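Local coordinates for protein 2-C-methyl-D-erythritol 4-phosphate cytidylyltransferase (Anaerococcus prevotii, PDB 4KT7) that probably catalyses the transfer of a cytidylyl group from CTP to 2-C-methyl-D-erythritol 4-phosphate, a step in isoprenoid biosynthesis by the DXP pathway, at residues K8-R22 against I53-I67. Residues are numbered along the deposited sequence; the frame is centred on the assembly and turned at random.
Sequences KFISAIITAAGSGLR and IDEIILVIRKDDEDI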
# COMPACT_ATOMS: atom_id res chain seq x y z
N LYS A 8 10.04 -20.59 27.31
CA LYS A 8 10.93 -20.82 26.18
C LYS A 8 11.78 -19.59 25.89
O LYS A 8 11.28 -18.46 25.92
CB LYS A 8 10.14 -21.19 24.92
CG LYS A 8 9.47 -22.55 24.95
CD LYS A 8 8.44 -22.63 23.83
CE LYS A 8 8.00 -24.06 23.56
NZ LYS A 8 7.01 -24.09 22.45
N PHE A 9 13.05 -19.83 25.58
CA PHE A 9 14.02 -18.80 25.22
C PHE A 9 13.62 -18.18 23.88
O PHE A 9 13.42 -18.91 22.90
CB PHE A 9 15.38 -19.48 25.10
CG PHE A 9 16.55 -18.54 24.97
CD1 PHE A 9 16.79 -17.87 23.79
CD2 PHE A 9 17.45 -18.39 26.02
CE1 PHE A 9 17.89 -17.04 23.67
CE2 PHE A 9 18.56 -17.56 25.89
CZ PHE A 9 18.77 -16.89 24.72
N ILE A 10 13.51 -16.85 23.83
CA ILE A 10 13.10 -16.14 22.61
C ILE A 10 14.27 -15.35 22.03
O ILE A 10 14.95 -14.60 22.74
CB ILE A 10 11.92 -15.16 22.89
CG1 ILE A 10 10.72 -15.91 23.51
CG2 ILE A 10 11.50 -14.42 21.61
CD1 ILE A 10 9.55 -15.01 23.93
N SER A 11 14.53 -15.53 20.73
CA SER A 11 15.57 -14.75 20.04
C SER A 11 14.93 -13.78 19.06
O SER A 11 13.87 -14.08 18.50
CB SER A 11 16.51 -15.66 19.25
OG SER A 11 17.08 -16.65 20.08
N ALA A 12 15.56 -12.62 18.85
CA ALA A 12 15.11 -11.71 17.79
C ALA A 12 16.25 -11.50 16.81
O ALA A 12 17.41 -11.33 17.22
CB ALA A 12 14.63 -10.38 18.37
N ILE A 13 15.90 -11.53 15.53
CA ILE A 13 16.83 -11.28 14.44
C ILE A 13 16.38 -9.98 13.77
O ILE A 13 15.29 -9.93 13.19
CB ILE A 13 16.77 -12.43 13.41
CG1 ILE A 13 17.30 -13.73 14.03
CG2 ILE A 13 17.57 -12.09 12.16
CD1 ILE A 13 17.20 -14.95 13.10
N ILE A 14 17.21 -8.93 13.86
CA ILE A 14 16.93 -7.64 13.23
C ILE A 14 17.78 -7.52 11.97
O ILE A 14 19.02 -7.48 12.06
CB ILE A 14 17.33 -6.46 14.13
CG1 ILE A 14 16.67 -6.55 15.52
CG2 ILE A 14 16.99 -5.15 13.46
CD1 ILE A 14 15.17 -6.45 15.48
N THR A 15 17.17 -7.48 10.79
CA THR A 15 17.98 -7.42 9.59
C THR A 15 18.30 -5.98 9.20
O THR A 15 17.40 -5.18 8.92
CB THR A 15 17.35 -8.19 8.41
OG1 THR A 15 16.04 -7.68 8.16
CG2 THR A 15 17.27 -9.69 8.72
N ALA A 16 19.60 -5.67 9.17
CA ALA A 16 20.07 -4.39 8.66
C ALA A 16 21.17 -4.57 7.59
O ALA A 16 22.10 -3.77 7.50
CB ALA A 16 20.57 -3.50 9.81
N ALA A 17 21.05 -5.62 6.79
CA ALA A 17 22.08 -5.96 5.83
C ALA A 17 21.59 -5.82 4.40
O ALA A 17 22.05 -6.54 3.51
CB ALA A 17 22.60 -7.37 6.08
N GLY A 18 20.65 -4.91 4.17
CA GLY A 18 20.23 -4.59 2.82
C GLY A 18 21.20 -3.57 2.23
O GLY A 18 22.34 -3.91 1.89
N SER A 19 20.75 -2.33 2.13
CA SER A 19 21.65 -1.21 1.88
C SER A 19 22.28 -0.85 3.22
O SER A 19 23.23 -0.07 3.30
CB SER A 19 20.91 -0.01 1.31
OG SER A 19 19.97 0.51 2.23
N GLY A 20 21.73 -1.44 4.28
CA GLY A 20 22.26 -1.27 5.61
C GLY A 20 22.05 0.13 6.15
O GLY A 20 20.96 0.70 6.04
N LEU A 21 23.10 0.70 6.73
CA LEU A 21 23.01 1.99 7.39
C LEU A 21 23.08 3.16 6.41
O LEU A 21 22.61 4.26 6.72
CB LEU A 21 24.12 2.12 8.43
CG LEU A 21 24.09 1.03 9.50
CD1 LEU A 21 25.25 1.20 10.45
CD2 LEU A 21 22.77 1.10 10.24
N ARG A 22 23.66 2.93 5.24
CA ARG A 22 23.80 3.98 4.24
C ARG A 22 22.93 3.73 3.00
O ARG A 22 22.44 2.62 2.80
CB ARG A 22 25.28 4.19 3.87
CG ARG A 22 26.13 4.70 5.04
CD ARG A 22 27.55 5.09 4.62
NE ARG A 22 28.36 3.94 4.20
CZ ARG A 22 28.93 3.08 5.04
NH1 ARG A 22 28.77 3.21 6.35
NH2 ARG A 22 29.65 2.07 4.57
N ILE A 53 12.11 -10.81 25.05
CA ILE A 53 13.12 -11.26 24.09
C ILE A 53 14.43 -11.51 24.86
O ILE A 53 14.90 -10.62 25.58
CB ILE A 53 13.33 -10.20 23.00
CG1 ILE A 53 12.07 -10.11 22.12
CG2 ILE A 53 14.56 -10.52 22.17
CD1 ILE A 53 12.03 -8.88 21.21
N ASP A 54 15.01 -12.70 24.73
CA ASP A 54 16.19 -13.06 25.53
C ASP A 54 17.52 -12.66 24.89
O ASP A 54 18.52 -12.51 25.58
CB ASP A 54 16.21 -14.55 25.87
CG ASP A 54 15.02 -14.97 26.70
OD1 ASP A 54 14.97 -14.56 27.88
OD2 ASP A 54 14.13 -15.69 26.18
N GLU A 55 17.53 -12.53 23.57
CA GLU A 55 18.74 -12.10 22.86
C GLU A 55 18.37 -11.45 21.55
O GLU A 55 17.32 -11.75 20.98
CB GLU A 55 19.63 -13.30 22.53
CG GLU A 55 19.14 -14.11 21.35
CD GLU A 55 20.03 -15.31 21.02
OE1 GLU A 55 21.18 -15.39 21.53
OE2 GLU A 55 19.57 -16.18 20.25
N ILE A 56 19.25 -10.58 21.07
CA ILE A 56 19.01 -9.85 19.82
C ILE A 56 20.20 -10.02 18.88
O ILE A 56 21.34 -9.69 19.25
CB ILE A 56 18.80 -8.34 20.09
CG1 ILE A 56 17.60 -8.10 21.01
CG2 ILE A 56 18.65 -7.56 18.77
CD1 ILE A 56 17.39 -6.61 21.34
N ILE A 57 19.93 -10.50 17.67
CA ILE A 57 20.95 -10.70 16.64
C ILE A 57 20.72 -9.69 15.52
O ILE A 57 19.65 -9.70 14.89
CB ILE A 57 20.88 -12.11 16.00
CG1 ILE A 57 20.90 -13.20 17.07
CG2 ILE A 57 22.03 -12.31 15.02
CD1 ILE A 57 22.01 -13.11 17.99
N LEU A 58 21.69 -8.81 15.31
CA LEU A 58 21.67 -7.88 14.19
C LEU A 58 22.36 -8.53 13.02
O LEU A 58 23.44 -9.11 13.16
CB LEU A 58 22.42 -6.59 14.52
CG LEU A 58 21.72 -5.63 15.47
CD1 LEU A 58 22.72 -4.65 16.05
CD2 LEU A 58 20.66 -4.88 14.69
N VAL A 59 21.76 -8.45 11.85
CA VAL A 59 22.47 -8.94 10.68
C VAL A 59 22.85 -7.71 9.86
O VAL A 59 21.97 -6.94 9.43
CB VAL A 59 21.62 -9.94 9.89
CG1 VAL A 59 22.45 -10.54 8.79
CG2 VAL A 59 21.10 -11.06 10.82
N ILE A 60 24.15 -7.52 9.64
CA ILE A 60 24.65 -6.27 9.08
C ILE A 60 25.44 -6.44 7.79
O ILE A 60 25.84 -7.56 7.42
CB ILE A 60 25.54 -5.53 10.09
CG1 ILE A 60 26.85 -6.29 10.30
CG2 ILE A 60 24.80 -5.32 11.40
CD1 ILE A 60 27.95 -5.48 11.02
N ARG A 61 25.68 -5.33 7.10
CA ARG A 61 26.67 -5.30 6.04
C ARG A 61 28.04 -5.18 6.69
O ARG A 61 28.20 -4.45 7.67
CB ARG A 61 26.44 -4.10 5.13
CG ARG A 61 25.16 -4.16 4.33
CD ARG A 61 25.02 -2.93 3.45
NE ARG A 61 26.29 -2.49 2.88
CZ ARG A 61 26.80 -2.94 1.73
NH1 ARG A 61 26.15 -3.86 1.03
NH2 ARG A 61 27.96 -2.47 1.30
N LYS A 62 29.03 -5.88 6.15
CA LYS A 62 30.37 -5.82 6.71
C LYS A 62 30.92 -4.38 6.74
O LYS A 62 31.67 -4.01 7.65
CB LYS A 62 31.33 -6.74 5.94
CG LYS A 62 32.77 -6.62 6.42
CD LYS A 62 33.73 -7.65 5.82
CE LYS A 62 35.16 -7.32 6.26
NZ LYS A 62 36.11 -8.46 6.12
N ASP A 63 30.53 -3.59 5.75
CA ASP A 63 31.02 -2.22 5.62
C ASP A 63 30.52 -1.29 6.72
O ASP A 63 31.10 -0.21 6.96
CB ASP A 63 30.63 -1.64 4.25
CG ASP A 63 31.24 -2.40 3.10
OD1 ASP A 63 32.20 -3.16 3.32
OD2 ASP A 63 30.76 -2.22 1.95
N ASP A 64 29.43 -1.68 7.39
CA ASP A 64 28.81 -0.87 8.44
C ASP A 64 29.29 -1.27 9.84
O ASP A 64 28.77 -0.75 10.84
CB ASP A 64 27.29 -1.02 8.41
CG ASP A 64 26.63 -0.27 7.26
OD1 ASP A 64 27.13 0.79 6.83
OD2 ASP A 64 25.56 -0.73 6.80
N GLU A 65 30.26 -2.18 9.92
CA GLU A 65 30.64 -2.78 11.20
C GLU A 65 31.11 -1.77 12.27
O GLU A 65 30.67 -1.84 13.41
CB GLU A 65 31.69 -3.89 11.01
CG GLU A 65 32.07 -4.57 12.32
CD GLU A 65 32.93 -5.81 12.13
OE1 GLU A 65 33.45 -6.02 11.01
OE2 GLU A 65 33.10 -6.58 13.11
N ASP A 66 31.97 -0.83 11.89
CA ASP A 66 32.47 0.16 12.84
C ASP A 66 31.37 1.02 13.46
O ASP A 66 31.35 1.24 14.67
CB ASP A 66 33.54 1.03 12.18
CG ASP A 66 34.83 0.28 11.94
OD1 ASP A 66 35.17 -0.58 12.79
OD2 ASP A 66 35.49 0.54 10.91
N ILE A 67 30.47 1.51 12.62
CA ILE A 67 29.33 2.27 13.10
C ILE A 67 28.36 1.38 13.88
O ILE A 67 27.71 1.83 14.83
CB ILE A 67 28.60 2.98 11.94
CG1 ILE A 67 29.59 3.84 11.15
CG2 ILE A 67 27.45 3.83 12.46
CD1 ILE A 67 30.27 4.91 11.98
O HOH W 1 24.54 -3.00 7.99
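Ile14 and Leu58 lie side by side, pointing the same way, on one face of a parallel strand pair, Leu58 CD2 resting 3.7 Å from Ile14 CB, while Ile14 CG1 reaches Ile56 CG2. Strands 10-16 and 55-60 belong to the Rossmann-like alpha/beta core of the IspD nucleotidyltransferases (GT-A clan), and helix 39-48, from the crossover joining them, covers this face through Val47. On the other face, under helix 88-97, the Ile13 and Val59 side chains meet at an angle, CG2 to CG2, 3.9 Å apart. Backbone bonds run from Asp54 N to Ile10 O through to Ala16 N to Val59 O. At the N-terminal end the Phe9 ring, swung beside its own carbonyl carbon (chi1 -170°), lies with one face over Asp54 CB, a CH-pi contact 3.6 Å from the ring centroid, and its CE1 touches Glu55 CD, ring and carboxylate planes 85° apart. Were Phe9 an alanine, Asp54 CB would probably lose its aromatic cover and a gap open beside the Glu55 carboxylate. Asp54 OD2 accepts the Ile10 N-H on its anti lone pair in a nearly straight bond (N-H...O 170°), and Ser11 OG donates to Glu55 OE2, whose other oxygen pairs with Arg80. Past the strands, loop 17-20, probably the counterpart of the family's nucleotide-binding loop, passes Arg61, whose CD lies against Gly18 O and Ser19 O and whose NH2 forms a salt bridge with Asp63 OD2. A water bridges Ala16 O, Arg61 N and Asp64 OD2. That carboxylate oxygen also receives Leu21 N at 2.8 Å from above its plane, whereas Asp64 OD1 sits 3.0 Å from Arg22 NH1 over the guanidinium face, a pairing of charges with no N-H aimed at it.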